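Local coordinates for hypothetical protein PA3499 (PDB 2IG8) that is of unknown function but belongs to the YjgF-like superfamily of alpha-beta proteins and assembles from three copies of its chain, at residues S33-H38 with L61-A66; H54-V59 with L124-D129. All coordinates share one frame; numbering follows the deposited sequence.

Interaction 1 of 2, residues S33-H38 with L61-A66; sequences SGMTAH and LGKVKA
The flat groups near the tip of Lys63 are the peptide carbonyls of Thr36 and His38. The ammonium comes in at the edge of the Thr36 peptide, in the carbonyl plane. Lys63 NZ donates to Thr36 O at 2.8 Å, with a C=O...N angle of 149°. The imidazole of His38 lies apart from the ammonium and stacks with Phe121.

Lys63 reaches the turn because its side chain is nearly straight. CG stands beside the backbone N, and the chain is fully extended from there to NZ. Its last methylenes pass close to the same oxygen: Lys63 CD is 3.2 Å from Thr36 O. The tip also lies 2.6 Å from His38 O, measured from Lys63 NZ. Two main-chain oxygens thus lie around one ammonium, and their partial negative charge would be expected to stabilise it.

A turn at the end of strand 29-36 presents these oxygens to the helix. Thr36 OG1 accepts from His38 N at 3.3 Å, with an N-H...O angle of 160°, which makes an ST turn. The CB of Thr36 points away from the helix while its carbonyl oxygen faces Lys63. In the YjgF-like fold helix 53-70 packs against the mixed sheet, and this contact joins it to that strand and the loop that follows.

Met35 sets out toward the helix, but its chain bends at chi2 (-69°) and its end leads away. Met35 and Lys63 cross obliquely, with Met35 SD 4.1 Å from Lys63 CB. Val64 closes the apolar side, its CG2 lying 4.2 Å from Met35 CG. Met35 also packs on Val60 and Leu67 of the same helix.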
ATOM      1  N   SER B  33     -10.502  -5.077  -0.034  1.00 19.62           N
ATOM      2  CA  SER B  33      -9.480  -5.990  -0.487  1.00 19.34           C
ATOM      3  C   SER B  33      -9.094  -5.694  -1.915  1.00 19.99           C
ATOM      4  O   SER B  33      -9.842  -5.072  -2.671  1.00 18.49           O
ATOM      5  CB  SER B  33      -9.974  -7.452  -0.389  1.00 20.20           C
ATOM      6  OG  SER B  33     -10.001  -7.887   0.973  1.00 19.17           O
ATOM      7  N   GLY B  34      -7.927  -6.189  -2.299  1.00 20.93           N
ATOM      8  CA  GLY B  34      -7.481  -6.095  -3.669  1.00 21.23           C
ATOM      9  C   GLY B  34      -8.450  -6.829  -4.568  1.00 21.05           C
ATOM     10  O   GLY B  34      -8.895  -7.945  -4.250  1.00 22.11           O
ATOM     11  N   MET B  35      -8.802  -6.187  -5.669  1.00 21.18           N
ATOM     12  CA  MET B  35      -9.755  -6.737  -6.619  1.00 20.91           C
ATOM     13  C   MET B  35      -9.082  -7.165  -7.927  1.00 20.78           C
ATOM     14  O   MET B  35      -8.143  -6.526  -8.408  1.00 20.04           O
ATOM     15  CB  MET B  35     -10.878  -5.726  -6.879  1.00 20.77           C
ATOM     16  CG  MET B  35     -11.882  -5.562  -5.698  1.00 21.48           C
ATOM     17  SD  MET B  35     -12.961  -6.980  -5.368  1.00 15.76           S
ATOM     18  CE  MET B  35     -12.348  -7.452  -3.719  1.00 20.56           C
ATOM     19  N   THR B  36      -9.568  -8.277  -8.483  1.00 20.52           N
ATOM     20  CA  THR B  36      -9.049  -8.836  -9.714  1.00 20.11           C
ATOM     21  C   THR B  36     -10.227  -9.190 -10.637  1.00 20.29           C
ATOM     22  O   THR B  36     -11.401  -9.183 -10.210  1.00 19.25           O
ATOM     23  CB  THR B  36      -8.240 -10.120  -9.488  1.00 20.99           C
ATOM     24  OG1 THR B  36      -9.142 -11.206  -9.257  1.00 19.71           O
ATOM     25  CG2 THR B  36      -7.253  -9.993  -8.318  1.00 20.13           C
ATOM     26  N   ALA B  37      -9.902  -9.530 -11.886  1.00 18.86           N
ATOM     27  CA  ALA B  37     -10.913  -9.865 -12.867  1.00 18.84           C
ATOM     28  C   ALA B  37     -11.281 -11.372 -12.875  1.00 18.01           C
ATOM     29  O   ALA B  37     -12.001 -11.824 -13.737  1.00 18.25           O
ATOM     30  CB  ALA B  37     -10.487  -9.369 -14.279  1.00 17.60           C
ATOM     31  N   HIS B  38     -10.812 -12.129 -11.893  1.00 18.42           N
ATOM     32  CA  HIS B  38     -11.210 -13.531 -11.710  1.00 18.93           C
ATOM     33  C   HIS B  38     -12.580 -13.553 -10.996  1.00 19.15           C
ATOM     34  O   HIS B  38     -12.786 -12.803 -10.054  1.00 19.65           O
ATOM     35  CB  HIS B  38     -10.167 -14.255 -10.852  1.00 19.14           C
ATOM     36  CG  HIS B  38     -10.439 -15.718 -10.660  1.00 18.97           C
ATOM     37  ND1 HIS B  38     -11.021 -16.217  -9.519  1.00 24.39           N
ATOM     38  CD2 HIS B  38     -10.218 -16.783 -11.463  1.00 20.64           C
ATOM     39  CE1 HIS B  38     -11.148 -17.531  -9.627  1.00 21.43           C
ATOM     40  NE2 HIS B  38     -10.681 -17.900 -10.803  1.00 21.56           N
ATOM     41  N   LEU B  61     -12.203  -2.379 -11.900  1.00 19.71           N
ATOM     42  CA  LEU B  61     -12.842  -1.125 -11.500  1.00 19.90           C
ATOM     43  C   LEU B  61     -14.370  -1.276 -11.315  1.00 20.09           C
ATOM     44  O   LEU B  61     -14.928  -0.720 -10.379  1.00 19.05           O
ATOM     45  CB  LEU B  61     -12.475   0.028 -12.474  1.00 20.40           C
ATOM     46  CG  LEU B  61     -10.986   0.440 -12.458  1.00 20.98           C
ATOM     47  CD1 LEU B  61     -10.622   1.335 -13.670  1.00 23.25           C
ATOM     48  CD2 LEU B  61     -10.605   1.122 -11.099  1.00 22.29           C
ATOM     49  N   GLY B  62     -15.034  -2.075 -12.161  1.00 20.65           N
ATOM     50  CA  GLY B  62     -16.453  -2.442 -11.941  1.00 20.72           C
ATOM     51  C   GLY B  62     -16.717  -3.133 -10.613  1.00 20.95           C
ATOM     52  O   GLY B  62     -17.745  -2.893  -9.977  1.00 20.51           O
ATOM     53  N   LYS B  63     -15.802  -4.002 -10.185  1.00 20.66           N
ATOM     54  CA  LYS B  63     -15.918  -4.640  -8.873  1.00 21.20           C
ATOM     55  C   LYS B  63     -15.806  -3.613  -7.724  1.00 21.55           C
ATOM     56  O   LYS B  63     -16.631  -3.602  -6.809  1.00 21.66           O
ATOM     57  CB  LYS B  63     -14.892  -5.759  -8.719  1.00 21.19           C
ATOM     58  CG  LYS B  63     -15.220  -6.958  -9.604  1.00 21.68           C
ATOM     59  CD  LYS B  63     -14.309  -8.156  -9.342  1.00 22.20           C
ATOM     60  CE  LYS B  63     -14.711  -9.308 -10.260  1.00 25.32           C
ATOM     61  NZ  LYS B  63     -13.864 -10.432 -10.052  1.00 29.25           N
ATOM     62  N   VAL B  64     -14.799  -2.750  -7.813  1.00 21.17           N
ATOM     63  CA  VAL B  64     -14.657  -1.641  -6.866  1.00 20.61           C
ATOM     64  C   VAL B  64     -15.954  -0.824  -6.790  1.00 20.84           C
ATOM     65  O   VAL B  64     -16.444  -0.525  -5.702  1.00 21.80           O
ATOM     66  CB  VAL B  64     -13.457  -0.756  -7.242  1.00 19.95           C
ATOM     67  CG1 VAL B  64     -13.426   0.522  -6.370  1.00 18.46           C
ATOM     68  CG2 VAL B  64     -12.154  -1.580  -7.113  1.00 18.49           C
ATOM     69  N   LYS B  65     -16.527  -0.488  -7.941  1.00 21.21           N
ATOM     70  CA  LYS B  65     -17.793   0.242  -7.972  1.00 21.23           C
ATOM     71  C   LYS B  65     -18.954  -0.502  -7.315  1.00 20.85           C
ATOM     72  O   LYS B  65     -19.799   0.118  -6.653  1.00 18.98           O
ATOM     73  CB  LYS B  65     -18.125   0.591  -9.411  1.00 21.27           C
ATOM     74  CG  LYS B  65     -19.458   1.258  -9.594  1.00 22.31           C
ATOM     75  CD  LYS B  65     -19.483   1.938 -10.938  1.00 25.06           C
ATOM     76  CE  LYS B  65     -20.766   1.751 -11.664  1.00 29.82           C
ATOM     77  NZ  LYS B  65     -21.890   2.401 -11.023  1.00 32.38           N
ATOM     78  N   ALA B  66     -19.003  -1.821  -7.516  1.00 20.28           N
ATOM     79  CA  ALA B  66     -19.991  -2.667  -6.871  1.00 21.11           C
ATOM     80  C   ALA B  66     -19.860  -2.599  -5.355  1.00 20.71           C
ATOM     81  O   ALA B  66     -20.865  -2.456  -4.653  1.00 20.72           O
ATOM     82  CB  ALA B  66     -19.889  -4.143  -7.380  1.00 20.84           C
TER

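Interaction 2 of 2, residues H54-V59 with L124-D129; sequences HAQALV and LLVEID
Helix 53-70 packs against the sheet of this YjgF-like fold near the start of strand 126-133, and Gln56 ties the two together. Its side chain leaves the helix with CG beside the backbone N and then runs extended to the loop residue Leu125, just ahead of the strand. Gln56 OE1 accepts from Leu125 N at 2.9 Å. The N-H points almost straight at the oxygen (169°), but the donor sits above the carbonyl plane, 30° out of it. Water 1 donates to Gln56 OE1 at 2.9 Å and to Val126 O at 2.6 Å, so it bridges helix and strand. Gln56 NE2 donates to Leu51 O and Glu123 O. With both ends of the amide bonded, its rotation is well fixed.

Leu125 crosses the Gln56 chain at about a right angle, bringing Leu125 CG to 3.6 Å from Gln56 NE2. At the first strand residue, Val126 CG1 packs against the helix, 3.8 Å from Gln56 CB and 4.4 Å from Ala57 CB.

Around this buried contact, Val126 also packs on Val83 and Val85 of strand 78-85. Ala57 touches Ala97 of helix 91-101, and Ile128 reaches Val60 and Leu61 farther along helix 53-70.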
ATOM      1  N   HIS B  54      -6.498  -3.902 -20.467  1.00 20.24           N
ATOM      2  CA  HIS B  54      -7.526  -2.888 -20.472  1.00 20.30           C
ATOM      3  C   HIS B  54      -8.876  -3.493 -20.038  1.00 18.90           C
ATOM      4  O   HIS B  54      -9.534  -2.942 -19.168  1.00 18.49           O
ATOM      5  CB  HIS B  54      -7.621  -2.307 -21.868  1.00 20.34           C
ATOM      6  CG  HIS B  54      -8.644  -1.236 -22.041  1.00 23.08           C
ATOM      7  ND1 HIS B  54      -8.818  -0.591 -23.241  1.00 28.01           N
ATOM      8  CD2 HIS B  54      -9.480  -0.622 -21.172  1.00 26.76           C
ATOM      9  CE1 HIS B  54      -9.769   0.324 -23.116  1.00 30.09           C
ATOM     10  NE2 HIS B  54     -10.209   0.296 -21.880  1.00 25.64           N
ATOM     11  N   ALA B  55      -9.266  -4.609 -20.654  1.00 17.61           N
ATOM     12  CA  ALA B  55     -10.512  -5.278 -20.287  1.00 17.88           C
ATOM     13  C   ALA B  55     -10.503  -5.737 -18.802  1.00 18.18           C
ATOM     14  O   ALA B  55     -11.506  -5.537 -18.065  1.00 18.38           O
ATOM     15  CB  ALA B  55     -10.847  -6.448 -21.260  1.00 16.42           C
ATOM     16  N   GLN B  56      -9.389  -6.319 -18.361  1.00 18.27           N
ATOM     17  CA  GLN B  56      -9.272  -6.749 -16.987  1.00 18.16           C
ATOM     18  C   GLN B  56      -9.383  -5.551 -16.033  1.00 18.50           C
ATOM     19  O   GLN B  56     -10.065  -5.639 -15.014  1.00 18.11           O
ATOM     20  CB  GLN B  56      -7.986  -7.523 -16.727  1.00 17.87           C
ATOM     21  CG  GLN B  56      -7.929  -8.928 -17.385  1.00 18.74           C
ATOM     22  CD  GLN B  56      -6.856  -9.830 -16.840  1.00 17.92           C
ATOM     23  OE1 GLN B  56      -6.477  -9.729 -15.673  1.00 18.80           O
ATOM     24  NE2 GLN B  56      -6.382 -10.782 -17.686  1.00 15.89           N
ATOM     25  N   ALA B  57      -8.704  -4.456 -16.350  1.00 18.17           N
ATOM     26  CA  ALA B  57      -8.720  -3.298 -15.442  1.00 18.60           C
ATOM     27  C   ALA B  57     -10.146  -2.753 -15.306  1.00 18.92           C
ATOM     28  O   ALA B  57     -10.576  -2.405 -14.221  1.00 19.09           O
ATOM     29  CB  ALA B  57      -7.752  -2.221 -15.903  1.00 17.86           C
ATOM     30  N   LEU B  58     -10.897  -2.759 -16.389  1.00 18.70           N
ATOM     31  CA  LEU B  58     -12.301  -2.338 -16.338  1.00 18.91           C
ATOM     32  C   LEU B  58     -13.200  -3.256 -15.499  1.00 18.52           C
ATOM     33  O   LEU B  58     -14.105  -2.779 -14.797  1.00 18.31           O
ATOM     34  CB  LEU B  58     -12.876  -2.188 -17.742  1.00 18.82           C
ATOM     35  CG  LEU B  58     -12.467  -0.969 -18.588  1.00 20.41           C
ATOM     36  CD1 LEU B  58     -13.030  -1.086 -19.999  1.00 20.04           C
ATOM     37  CD2 LEU B  58     -12.882   0.325 -17.917  1.00 21.28           C
ATOM     38  N   VAL B  59     -13.013  -4.572 -15.614  1.00 18.32           N
ATOM     39  CA  VAL B  59     -13.716  -5.510 -14.755  1.00 18.76           C
ATOM     40  C   VAL B  59     -13.382  -5.244 -13.290  1.00 18.45           C
ATOM     41  O   VAL B  59     -14.287  -5.217 -12.453  1.00 18.09           O
ATOM     42  CB  VAL B  59     -13.407  -6.996 -15.120  1.00 19.04           C
ATOM     43  CG1 VAL B  59     -13.883  -7.960 -14.009  1.00 20.21           C
ATOM     44  CG2 VAL B  59     -14.004  -7.340 -16.512  1.00 19.36           C
ATOM     45  N   LEU B 124      -4.523 -13.697 -14.546  1.00 19.62           N
ATOM     46  CA  LEU B 124      -4.561 -12.292 -14.144  1.00 19.60           C
ATOM     47  C   LEU B 124      -3.384 -11.472 -14.691  1.00 19.65           C
ATOM     48  O   LEU B 124      -2.219 -11.923 -14.692  1.00 19.04           O
ATOM     49  CB  LEU B 124      -4.600 -12.164 -12.618  1.00 19.29           C
ATOM     50  CG  LEU B 124      -5.789 -12.808 -11.886  1.00 19.71           C
ATOM     51  CD1 LEU B 124      -5.686 -12.514 -10.361  1.00 18.09           C
ATOM     52  CD2 LEU B 124      -7.130 -12.353 -12.471  1.00 19.52           C
ATOM     53  N   LEU B 125      -3.704 -10.269 -15.154  1.00 19.25           N
ATOM     54  CA  LEU B 125      -2.730  -9.263 -15.573  1.00 19.28           C
ATOM     55  C   LEU B 125      -2.683  -8.062 -14.615  1.00 19.50           C
ATOM     56  O   LEU B 125      -1.753  -7.274 -14.687  1.00 19.07           O
ATOM     57  CB  LEU B 125      -3.084  -8.727 -16.971  1.00 19.56           C
ATOM     58  CG  LEU B 125      -2.955  -9.705 -18.129  1.00 19.48           C
ATOM     59  CD1 LEU B 125      -3.570  -9.097 -19.439  1.00 18.05           C
ATOM     60  CD2 LEU B 125      -1.495 -10.106 -18.270  1.00 21.21           C
ATOM     61  N   VAL B 126      -3.695  -7.917 -13.752  1.00 19.90           N
ATOM     62  CA  VAL B 126      -3.801  -6.744 -12.877  1.00 19.74           C
ATOM     63  C   VAL B 126      -4.618  -7.018 -11.618  1.00 20.54           C
ATOM     64  O   VAL B 126      -5.562  -7.821 -11.606  1.00 19.37           O
ATOM     65  CB  VAL B 126      -4.345  -5.496 -13.664  1.00 20.17           C
ATOM     66  CG1 VAL B 126      -5.800  -5.728 -14.145  1.00 18.79           C
ATOM     67  CG2 VAL B 126      -4.271  -4.199 -12.825  1.00 19.96           C
ATOM     68  N   GLU B 127      -4.208  -6.362 -10.533  1.00 20.45           N
ATOM     69  CA  GLU B 127      -4.961  -6.316  -9.301  1.00 20.81           C
ATOM     70  C   GLU B 127      -4.901  -4.865  -8.813  1.00 21.49           C
ATOM     71  O   GLU B 127      -3.865  -4.213  -8.933  1.00 21.66           O
ATOM     72  CB  GLU B 127      -4.365  -7.278  -8.265  1.00 21.13           C
ATOM     73  CG  GLU B 127      -5.035  -7.206  -6.916  1.00 21.38           C
ATOM     74  CD  GLU B 127      -4.968  -8.515  -6.112  1.00 23.62           C
ATOM     75  OE1 GLU B 127      -4.423  -9.529  -6.589  1.00 27.93           O
ATOM     76  OE2 GLU B 127      -5.495  -8.518  -4.991  1.00 26.70           O
ATOM     77  N   ILE B 128      -6.026  -4.368  -8.316  1.00 21.10           N
ATOM     78  CA  ILE B 128      -6.077  -3.010  -7.818  1.00 22.33           C
ATOM     79  C   ILE B 128      -6.554  -2.965  -6.380  1.00 22.70           C
ATOM     80  O   ILE B 128      -7.582  -3.569  -6.022  1.00 22.85           O
ATOM     81  CB  ILE B 128      -6.953  -2.112  -8.703  1.00 21.84           C
ATOM     82  CG1 ILE B 128      -6.399  -2.085 -10.141  1.00 21.34           C
ATOM     83  CG2 ILE B 128      -7.053  -0.714  -8.065  1.00 20.54           C
ATOM     84  CD1 ILE B 128      -7.240  -1.265 -11.188  1.00 23.06           C
ATOM     85  N   ASP B 129      -5.778  -2.256  -5.560  1.00 24.29           N
ATOM     86  CA  ASP B 129      -6.113  -1.967  -4.185  1.00 23.93           C
ATOM     87  C   ASP B 129      -6.653  -0.544  -4.132  1.00 23.21           C
ATOM     88  O   ASP B 129      -5.901   0.416  -4.390  1.00 23.43           O
ATOM     89  CB  ASP B 129      -4.846  -2.114  -3.320  1.00 25.75           C
ATOM     90  CG  ASP B 129      -5.134  -2.185  -1.820  1.00 28.89           C
ATOM     91  OD1 ASP B 129      -6.320  -2.155  -1.390  1.00 38.64           O
ATOM     92  OD2 ASP B 129      -4.150  -2.238  -1.043  1.00 39.10           O
TER
HETATM   93  O   HOH W   1      -7.477  -8.835 -13.126  1.00 14.09           O

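Overall arrangement
Both interactions fix helix 53-70 to the same sheet, through neighbouring antiparallel strands. Interaction 1 uses the later part of the helix and the end of strand 29-36. Interaction 2 uses the earlier part and the start of strand 126-133. Their centres are about 8 Å apart. The strands meet directly, with a probable hydrogen bond from Met35 N to Ile128 O. Interaction 2 belongs to the buried core, where a neutral amide and a water satisfy main-chain groups. Interaction 1 is only partly buried and uses a charged lysine. Both reach the second subunit: Ser33 bonds to its Ser111, and Asp129 forms a salt bridge with its Lys80.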